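Local coordinates for foldase protein PrsA (Streptococcus pneumoniae, PDB 5TVL) that probably helps secreted proteins fold outside the cell as a membrane-attached lipoprotein with likely peptidyl-prolyl cis-trans isomerase activity, at residues Y18-N23 with D262-Q266; Q43-E47 with L94-K98; L48-V53 with I86-L91. All coordinates share one frame; numbering follows the deposited sequence.

In the fold
Contacts 2 and 3 join helix 79-102 to neighbouring helical parts of the chain; contact 1 joins the end of helix 14-21 to a loop near the C-terminus. None is wholly buried. Contact 1 stands apart, its centre about 30 Å from the centres of the other two, and has a second subunit against its aromatic side. Contacts 2 and 3 have centres about 10 Å apart and share helix 79-102, whose earlier part meets the start of helix 50-64 and whose later part meets the end of helix 25-44. Contact 2 is a surface contact, a tyrosine over an alanine beside a salt bridge. Contact 3, partly buried, packs aliphatic side chains and stems with a charge-only salt bridge, whereas contact 1 sets a buried aromatic pair beside a network of charges.

Contact 1 (Y18-N23 with D262-Q266); sequences YEQVKN and DQAFQ
Tyr18 and Lys22 close on Asp262 and Phe265, with two buried rings on one side and a cluster of charges on the other. The tight part is aromatic. With CG anti to the backbone N (chi1 163°), the Tyr18 ring reaches across so that its OH lies at the edge of the Phe265 ring, 3.5 Å from CE2. Lys22 CB comes within 3.7 Å of Phe265 CZ. Tyr18 OH also donates to Asp262 OD2 at 2.6 Å, meeting that oxygen from above the carboxylate plane, with ring and carboxylate nearly perpendicular. The partly exposed side is ionic. The extended Lys22 chain runs past Ala264 CB, and its NZ bridges Asp262 OD1 at 3.2 Å and Glu19 OE1 at 3.0 Å. Asp262 OD1 takes the lysine on its syn lone pair and the backbone N of Ala264 on its anti lone pair, at 3.1 Å; the latter bond closes an Asx turn that holds the carboxylate in place. Phe265 also rests on Gln28 and Leu31 of helix 25-44 and on Val260 of strand 259-260, while Phe17 of the second subunit meets its ring edge-to-face, placing the contact where helix 14-21, the C-terminal region and a neighbouring chain converge.

Contact 2 (Q43-E47 with L94-K98); sequences QYGSE and LAVKK
Tyr44 packs against Leu94 and Ala95 of helix 79-102, and with Leu94 and Glu47 it accounts for most of the surface buried here. The side chain of Tyr44 keeps CG beside its backbone N (chi1 -53°), which directs the ring at that helix. Leu94 brings CD2 obliquely to the ring, 3.8 Å from Tyr44 CD1. The same methyl also lies near the carboxylate of Glu47, with CD2 4.0 Å from OE2. One face of the ring lies over the methyl of Ala95, whose CB sits 3.7 Å from the centroid, 23° off the normal, a CH-pi contact displaced toward the hydroxyl-bearing rim: CZ is the nearest ring atom, at 3.4 Å. Glu47 and Lys98 reach for each other from opposite directions, and Lys98 NZ donates to Glu47 OE1 at 2.6 Å on the syn side, 17° out of the carboxylate plane. This salt bridge lies on the exposed margin, with NZ near the edge of the tyrosine ring. Tyr44 OH hydrogen-bonds to Glu252, so the end of helix 25-44 is held between helix 79-102 and helix 242-255, the latter also packing on Val96.

Contact 3 (L48-V53 with I86-L91); sequences LDDKEV and IRTSKL
Leu48 and Arg87 lie alongside each other, pointing opposite ways, the leucine CG 3.6 Å from Arg87 NH1. A chi1 of -178° turns the Arg87 chain away from its own backbone N, and it stays extended as far as NE, which carries its guanidinium alongside the turn that precedes helix 50-64. There the carbonyl oxygen of Leu48 lies in the guanidinium plane at its edge, 3.6 Å from NH1, though no hydrogen bond forms between them. The carboxylate of Asp50 comes in obliquely, its plane 30° from that of the guanidinium. OD1 stands 3.5 Å from NH1 but well out of the guanidinium plane, and the salt bridge is one of charge alone, with no N-H aimed at the oxygen; Asp50 is poorly ordered, so the pairing is probably loose. Arg87 finds a further partner in Glu41 of helix 25-44, which pairs with its NE. The arrangement is helix-helix packing in which the link between two successive helices lies against a third: Leu48, between helix 25-44 and helix 50-64, packs against helix 79-102. Its CD2 meets Lys90 CB at 3.6 Å, the two side chains roughly perpendicular, and its CB touches Leu91 CD2 at 3.7 Å. Val53, in the first turn of helix 50-64, sets CG2 against CA and CB of Arg87 and, obliquely, the aliphatic stem of Lys90, at 4.1 Å from CD. Its other methyl, CG1, faces Ile86 CG2 more loosely at 4.3 Å. The Lys90 chain bends only at its last torsion (chi4 -62°), laying CE 3.6 Å from the carbonyl oxygen of Glu52 while NZ bonds to Thr56 OG1.

Contact 1 (Y18-N23 with D262-Q266)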
loop_
_atom_site.group_PDB
_atom_site.type_symbol
_atom_site.label_atom_id
_atom_site.label_comp_id
_atom_site.label_asym_id
_atom_site.label_seq_id
_atom_site.Cartn_x
_atom_site.Cartn_y
_atom_site.Cartn_z
ATOM N N TYR A 18 4.051 -31.518 23.158
ATOM C CA TYR A 18 3.027 -30.473 23.230
ATOM C C TYR A 18 3.297 -29.507 24.393
ATOM O O TYR A 18 3.305 -28.286 24.202
ATOM C CB TYR A 18 1.603 -31.040 23.354
ATOM C CG TYR A 18 0.635 -29.978 23.837
ATOM C CD1 TYR A 18 0.322 -28.879 23.031
ATOM C CD2 TYR A 18 0.095 -30.023 25.125
ATOM C CE1 TYR A 18 -0.534 -27.880 23.481
ATOM C CE2 TYR A 18 -0.762 -29.029 25.579
ATOM C CZ TYR A 18 -1.070 -27.962 24.755
ATOM O OH TYR A 18 -1.910 -26.979 25.200
ATOM N N GLU A 19 3.517 -30.054 25.588
ATOM C CA GLU A 19 3.733 -29.228 26.784
ATOM C C GLU A 19 4.931 -28.273 26.689
ATOM O O GLU A 19 4.962 -27.281 27.407
ATOM C CB GLU A 19 3.838 -30.097 28.047
ATOM C CG GLU A 19 2.497 -30.621 28.556
ATOM C CD GLU A 19 1.544 -29.529 29.019
ATOM O OE1 GLU A 19 2.005 -28.425 29.380
ATOM O OE2 GLU A 19 0.320 -29.782 29.012
ATOM N N GLN A 20 5.896 -28.576 25.815
ATOM C CA GLN A 20 7.006 -27.666 25.500
ATOM C C GLN A 20 6.722 -26.770 24.293
ATOM O O GLN A 20 6.963 -25.562 24.356
ATOM C CB GLN A 20 8.296 -28.456 25.253
ATOM C CG GLN A 20 8.795 -29.240 26.460
ATOM C CD GLN A 20 9.212 -28.346 27.614
ATOM O OE1 GLN A 20 9.980 -27.400 27.433
ATOM N NE2 GLN A 20 8.709 -28.644 28.810
ATOM N N VAL A 21 6.218 -27.356 23.205
ATOM C CA VAL A 21 5.969 -26.609 21.951
ATOM C C VAL A 21 4.897 -25.515 22.065
ATOM O O VAL A 21 4.929 -24.543 21.306
ATOM C CB VAL A 21 5.615 -27.552 20.763
ATOM C CG1 VAL A 21 4.136 -27.920 20.739
ATOM C CG2 VAL A 21 6.006 -26.922 19.435
ATOM N N LYS A 22 3.966 -25.668 23.011
ATOM C CA LYS A 22 2.914 -24.663 23.258
ATOM C C LYS A 22 3.424 -23.263 23.634
ATOM O O LYS A 22 2.695 -22.288 23.491
ATOM C CB LYS A 22 1.925 -25.155 24.326
ATOM C CG LYS A 22 2.473 -25.246 25.745
ATOM C CD LYS A 22 1.383 -25.643 26.725
ATOM C CE LYS A 22 1.817 -25.427 28.165
ATOM N NZ LYS A 22 0.720 -25.763 29.116
ATOM N N ASN A 23 4.654 -23.173 24.133
ATOM C CA ASN A 23 5.290 -21.881 24.420
ATOM C C ASN A 23 6.009 -21.258 23.219
ATOM O O ASN A 23 6.406 -20.093 23.280
ATOM C CB ASN A 23 6.260 -22.031 25.595
ATOM C CG ASN A 23 5.551 -22.434 26.876
ATOM O OD1 ASN A 23 4.674 -21.714 27.362
ATOM N ND2 ASN A 23 5.915 -23.590 27.426
ATOM N N ASP A 262 -6.220 -23.784 27.473
ATOM C CA ASP A 262 -4.826 -23.784 27.926
ATOM C C ASP A 262 -4.289 -22.354 28.037
ATOM O O ASP A 262 -4.355 -21.588 27.080
ATOM C CB ASP A 262 -3.967 -24.611 26.966
ATOM C CG ASP A 262 -2.636 -25.026 27.568
ATOM O OD1 ASP A 262 -1.822 -24.141 27.912
ATOM O OD2 ASP A 262 -2.393 -26.246 27.678
ATOM N N GLN A 263 -3.737 -22.020 29.204
ATOM C CA GLN A 263 -3.273 -20.660 29.521
ATOM C C GLN A 263 -2.129 -20.162 28.624
ATOM O O GLN A 263 -1.991 -18.954 28.416
ATOM C CB GLN A 263 -2.856 -20.588 31.006
ATOM C CG GLN A 263 -2.418 -19.218 31.527
ATOM C CD GLN A 263 -3.463 -18.130 31.328
ATOM O OE1 GLN A 263 -4.668 -18.388 31.390
ATOM N NE2 GLN A 263 -3.005 -16.903 31.090
ATOM N N ALA A 264 -1.321 -21.084 28.099
ATOM C CA ALA A 264 -0.196 -20.746 27.215
ATOM C C ALA A 264 -0.591 -19.920 25.985
ATOM O O ALA A 264 0.187 -19.075 25.540
ATOM C CB ALA A 264 0.527 -22.013 26.776
ATOM N N PHE A 265 -1.788 -20.162 25.449
ATOM C CA PHE A 265 -2.266 -19.459 24.251
ATOM C C PHE A 265 -3.085 -18.190 24.522
ATOM O O PHE A 265 -3.454 -17.499 23.576
ATOM C CB PHE A 265 -3.077 -20.418 23.375
ATOM C CG PHE A 265 -2.328 -21.664 23.001
ATOM C CD1 PHE A 265 -1.433 -21.664 21.934
ATOM C CD2 PHE A 265 -2.508 -22.837 23.719
ATOM C CE1 PHE A 265 -0.734 -22.817 21.593
ATOM C CE2 PHE A 265 -1.813 -23.992 23.383
ATOM C CZ PHE A 265 -0.923 -23.982 22.320
ATOM N N GLN A 266 -3.343 -17.866 25.793
ATOM C CA GLN A 266 -4.240 -16.755 26.169
ATOM C C GLN A 266 -3.816 -15.387 25.614
ATOM O O GLN A 266 -4.671 -14.596 25.205
ATOM C CB GLN A 266 -4.375 -16.675 27.701
ATOM C CG GLN A 266 -5.444 -15.715 28.223
ATOM C CD GLN A 266 -6.853 -16.105 27.809
ATOM O OE1 GLN A 266 -7.237 -17.271 27.895
ATOM N NE2 GLN A 266 -7.634 -15.127 27.364
#

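Contact 2 (Q43-E47 with L94-K98)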
loop_
_atom_site.group_PDB
_atom_site.type_symbol
_atom_site.label_atom_id
_atom_site.label_comp_id
_atom_site.label_asym_id
_atom_site.label_seq_id
_atom_site.Cartn_x
_atom_site.Cartn_y
_atom_site.Cartn_z
ATOM N N GLN A 43 -19.010 -20.017 9.150
ATOM C CA GLN A 43 -19.796 -18.863 8.696
ATOM C C GLN A 43 -19.922 -18.783 7.180
ATOM O O GLN A 43 -21.030 -18.823 6.650
ATOM C CB GLN A 43 -19.194 -17.559 9.230
ATOM C CG GLN A 43 -19.313 -17.402 10.737
ATOM C CD GLN A 43 -20.747 -17.232 11.215
ATOM O OE1 GLN A 43 -21.633 -16.835 10.450
ATOM N NE2 GLN A 43 -20.985 -17.533 12.488
ATOM N N TYR A 44 -18.786 -18.684 6.494
ATOM C CA TYR A 44 -18.755 -18.345 5.067
ATOM C C TYR A 44 -18.362 -19.493 4.124
ATOM O O TYR A 44 -18.302 -19.289 2.912
ATOM C CB TYR A 44 -17.795 -17.171 4.856
ATOM C CG TYR A 44 -18.073 -15.975 5.744
ATOM C CD1 TYR A 44 -19.032 -15.028 5.390
ATOM C CD2 TYR A 44 -17.372 -15.785 6.938
ATOM C CE1 TYR A 44 -19.290 -13.929 6.199
ATOM C CE2 TYR A 44 -17.623 -14.689 7.754
ATOM C CZ TYR A 44 -18.583 -13.763 7.381
ATOM O OH TYR A 44 -18.844 -12.667 8.173
ATOM N N GLY A 45 -18.111 -20.687 4.663
ATOM C CA GLY A 45 -17.578 -21.813 3.881
ATOM C C GLY A 45 -18.413 -22.239 2.686
ATOM O O GLY A 45 -17.878 -22.473 1.596
ATOM N N SER A 46 -19.726 -22.336 2.901
ATOM C CA SER A 46 -20.697 -22.695 1.850
ATOM C C SER A 46 -20.683 -21.777 0.618
ATOM O O SER A 46 -20.954 -22.237 -0.497
ATOM C CB SER A 46 -22.113 -22.723 2.433
ATOM O OG SER A 46 -22.368 -21.565 3.212
ATOM N N GLU A 47 -20.367 -20.497 0.821
ATOM C CA GLU A 47 -20.327 -19.516 -0.275
ATOM C C GLU A 47 -19.167 -19.716 -1.249
ATOM O O GLU A 47 -19.262 -19.306 -2.410
ATOM C CB GLU A 47 -20.260 -18.089 0.273
ATOM C CG GLU A 47 -21.449 -17.702 1.129
ATOM C CD GLU A 47 -21.453 -16.236 1.491
ATOM O OE1 GLU A 47 -21.448 -15.933 2.702
ATOM O OE2 GLU A 47 -21.458 -15.390 0.569
ATOM N N LEU A 94 -13.535 -12.428 1.592
ATOM C CA LEU A 94 -14.974 -12.498 1.298
ATOM C C LEU A 94 -15.798 -11.827 2.401
ATOM O O LEU A 94 -16.665 -11.004 2.112
ATOM C CB LEU A 94 -15.403 -13.961 1.103
ATOM C CG LEU A 94 -16.832 -14.359 0.704
ATOM C CD1 LEU A 94 -16.810 -15.729 0.029
ATOM C CD2 LEU A 94 -17.798 -14.374 1.886
ATOM N N ALA A 95 -15.514 -12.171 3.655
ATOM C CA ALA A 95 -16.179 -11.556 4.811
ATOM C C ALA A 95 -15.897 -10.050 4.941
ATOM O O ALA A 95 -16.788 -9.281 5.309
ATOM C CB ALA A 95 -15.778 -12.270 6.093
ATOM N N VAL A 96 -14.662 -9.643 4.642
ATOM C CA VAL A 96 -14.250 -8.229 4.706
ATOM C C VAL A 96 -14.948 -7.376 3.630
ATOM O O VAL A 96 -15.254 -6.202 3.870
ATOM C CB VAL A 96 -12.700 -8.091 4.628
ATOM C CG1 VAL A 96 -12.256 -6.642 4.455
ATOM C CG2 VAL A 96 -12.047 -8.684 5.876
ATOM N N LYS A 97 -15.205 -7.963 2.461
ATOM C CA LYS A 97 -15.955 -7.280 1.396
ATOM C C LYS A 97 -17.409 -6.995 1.798
ATOM O O LYS A 97 -17.934 -5.940 1.460
ATOM C CB LYS A 97 -15.914 -8.092 0.096
ATOM C CG LYS A 97 -16.389 -7.355 -1.151
ATOM C CD LYS A 97 -16.392 -8.287 -2.357
ATOM C CE LYS A 97 -16.980 -7.643 -3.603
ATOM N NZ LYS A 97 -16.016 -6.755 -4.302
ATOM N N LYS A 98 -18.048 -7.925 2.511
ATOM C CA LYS A 98 -19.442 -7.746 2.969
ATOM C C LYS A 98 -19.607 -6.600 3.964
ATOM O O LYS A 98 -20.533 -5.793 3.832
ATOM C CB LYS A 98 -19.988 -9.020 3.625
ATOM C CG LYS A 98 -20.273 -10.156 2.665
ATOM C CD LYS A 98 -21.138 -11.210 3.330
ATOM C CE LYS A 98 -21.365 -12.407 2.422
ATOM N NZ LYS A 98 -22.211 -13.447 3.073
#

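Contact 3 (L48-V53 with I86-L91)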
loop_
_atom_site.group_PDB
_atom_site.type_symbol
_atom_site.label_atom_id
_atom_site.label_comp_id
_atom_site.label_asym_id
_atom_site.label_seq_id
_atom_site.Cartn_x
_atom_site.Cartn_y
_atom_site.Cartn_z
ATOM N N LEU A 48 -18.079 -20.329 -0.779
ATOM C CA LEU A 48 -16.849 -20.427 -1.561
ATOM C C LEU A 48 -16.780 -21.728 -2.350
ATOM O O LEU A 48 -16.904 -22.817 -1.783
ATOM C CB LEU A 48 -15.628 -20.302 -0.642
ATOM C CG LEU A 48 -14.242 -20.257 -1.295
ATOM C CD1 LEU A 48 -14.157 -19.227 -2.415
ATOM C CD2 LEU A 48 -13.199 -19.974 -0.229
ATOM N N ASP A 49 -16.570 -21.592 -3.658
ATOM C CA ASP A 49 -16.418 -22.724 -4.569
ATOM C C ASP A 49 -14.976 -23.235 -4.522
ATOM O O ASP A 49 -14.038 -22.446 -4.372
ATOM C CB ASP A 49 -16.781 -22.276 -5.994
ATOM C CG ASP A 49 -16.933 -23.436 -6.970
ATOM O OD1 ASP A 49 -17.221 -24.576 -6.543
ATOM O OD2 ASP A 49 -16.766 -23.197 -8.185
ATOM N N ASP A 50 -14.802 -24.549 -4.652
ATOM C CA ASP A 50 -13.463 -25.164 -4.657
ATOM C C ASP A 50 -12.648 -24.919 -5.936
ATOM O O ASP A 50 -11.435 -25.114 -5.925
ATOM C CB ASP A 50 -13.557 -26.674 -4.393
ATOM C CG ASP A 50 -13.917 -26.989 -2.956
ATOM O OD1 ASP A 50 -13.130 -26.634 -2.051
ATOM O OD2 ASP A 50 -14.984 -27.595 -2.733
ATOM N N LYS A 51 -13.305 -24.511 -7.023
ATOM C CA LYS A 51 -12.626 -24.221 -8.293
ATOM C C LYS A 51 -11.635 -23.056 -8.186
ATOM O O LYS A 51 -10.530 -23.138 -8.716
ATOM C CB LYS A 51 -13.653 -23.939 -9.402
ATOM C CG LYS A 51 -13.059 -23.820 -10.801
ATOM C CD LYS A 51 -14.136 -23.897 -11.874
ATOM C CE LYS A 51 -13.569 -23.647 -13.263
ATOM N NZ LYS A 51 -12.584 -24.684 -13.679
ATOM N N GLU A 52 -12.039 -21.984 -7.506
ATOM C CA GLU A 52 -11.178 -20.803 -7.315
ATOM C C GLU A 52 -9.946 -21.100 -6.447
ATOM O O GLU A 52 -8.868 -20.547 -6.678
ATOM C CB GLU A 52 -11.979 -19.650 -6.699
ATOM C CG GLU A 52 -13.049 -19.083 -7.620
ATOM C CD GLU A 52 -14.007 -18.155 -6.900
ATOM O OE1 GLU A 52 -14.734 -18.631 -6.002
ATOM O OE2 GLU A 52 -14.039 -16.954 -7.237
ATOM N N VAL A 53 -10.116 -21.973 -5.457
ATOM C CA VAL A 53 -9.010 -22.418 -4.606
ATOM C C VAL A 53 -8.044 -23.286 -5.418
ATOM O O VAL A 53 -6.828 -23.152 -5.279
ATOM C CB VAL A 53 -9.517 -23.177 -3.352
ATOM C CG1 VAL A 53 -8.354 -23.750 -2.543
ATOM C CG2 VAL A 53 -10.372 -22.256 -2.482
ATOM N N ILE A 86 -5.176 -21.125 1.783
ATOM C CA ILE A 86 -5.681 -20.300 0.676
ATOM C C ILE A 86 -7.197 -20.126 0.802
ATOM O O ILE A 86 -7.711 -19.016 0.669
ATOM C CB ILE A 86 -5.346 -20.911 -0.707
ATOM C CG1 ILE A 86 -3.829 -20.899 -0.949
ATOM C CG2 ILE A 86 -6.045 -20.143 -1.830
ATOM C CD1 ILE A 86 -3.373 -21.844 -2.044
ATOM N N ARG A 87 -7.894 -21.234 1.047
ATOM C CA ARG A 87 -9.337 -21.230 1.310
ATOM C C ARG A 87 -9.723 -20.288 2.462
ATOM O O ARG A 87 -10.661 -19.503 2.330
ATOM C CB ARG A 87 -9.820 -22.657 1.599
ATOM C CG ARG A 87 -11.309 -22.780 1.844
ATOM C CD ARG A 87 -11.772 -24.221 1.800
ATOM N NE ARG A 87 -13.222 -24.303 1.981
ATOM C CZ ARG A 87 -14.137 -24.046 1.044
ATOM N NH1 ARG A 87 -13.789 -23.690 -0.196
ATOM N NH2 ARG A 87 -15.428 -24.155 1.350
ATOM N N THR A 88 -8.988 -20.361 3.573
ATOM C CA THR A 88 -9.225 -19.489 4.733
ATOM C C THR A 88 -9.054 -18.006 4.372
ATOM O O THR A 88 -9.894 -17.176 4.727
ATOM C CB THR A 88 -8.276 -19.841 5.899
ATOM O OG1 THR A 88 -8.366 -21.244 6.189
ATOM C CG2 THR A 88 -8.620 -19.036 7.154
ATOM N N SER A 89 -7.966 -17.693 3.664
ATOM C CA SER A 89 -7.698 -16.341 3.155
ATOM C C SER A 89 -8.852 -15.815 2.301
ATOM O O SER A 89 -9.283 -14.669 2.462
ATOM C CB SER A 89 -6.399 -16.320 2.338
ATOM O OG SER A 89 -6.329 -15.172 1.507
ATOM N N LYS A 90 -9.339 -16.659 1.395
ATOM C CA LYS A 90 -10.471 -16.306 0.546
ATOM C C LYS A 90 -11.753 -16.089 1.349
ATOM O O LYS A 90 -12.521 -15.191 1.033
ATOM C CB LYS A 90 -10.688 -17.352 -0.551
ATOM C CG LYS A 90 -9.654 -17.276 -1.663
ATOM C CD LYS A 90 -10.025 -18.172 -2.830
ATOM C CE LYS A 90 -8.857 -18.365 -3.786
ATOM N NZ LYS A 90 -8.393 -17.096 -4.415
ATOM N N LEU A 91 -11.975 -16.899 2.383
ATOM C CA LEU A 91 -13.135 -16.721 3.274
ATOM C C LEU A 91 -13.048 -15.456 4.138
ATOM O O LEU A 91 -14.077 -14.885 4.492
ATOM C CB LEU A 91 -13.342 -17.959 4.165
ATOM C CG LEU A 91 -13.747 -19.254 3.446
ATOM C CD1 LEU A 91 -13.732 -20.437 4.406
ATOM C CD2 LEU A 91 -15.105 -19.119 2.776
#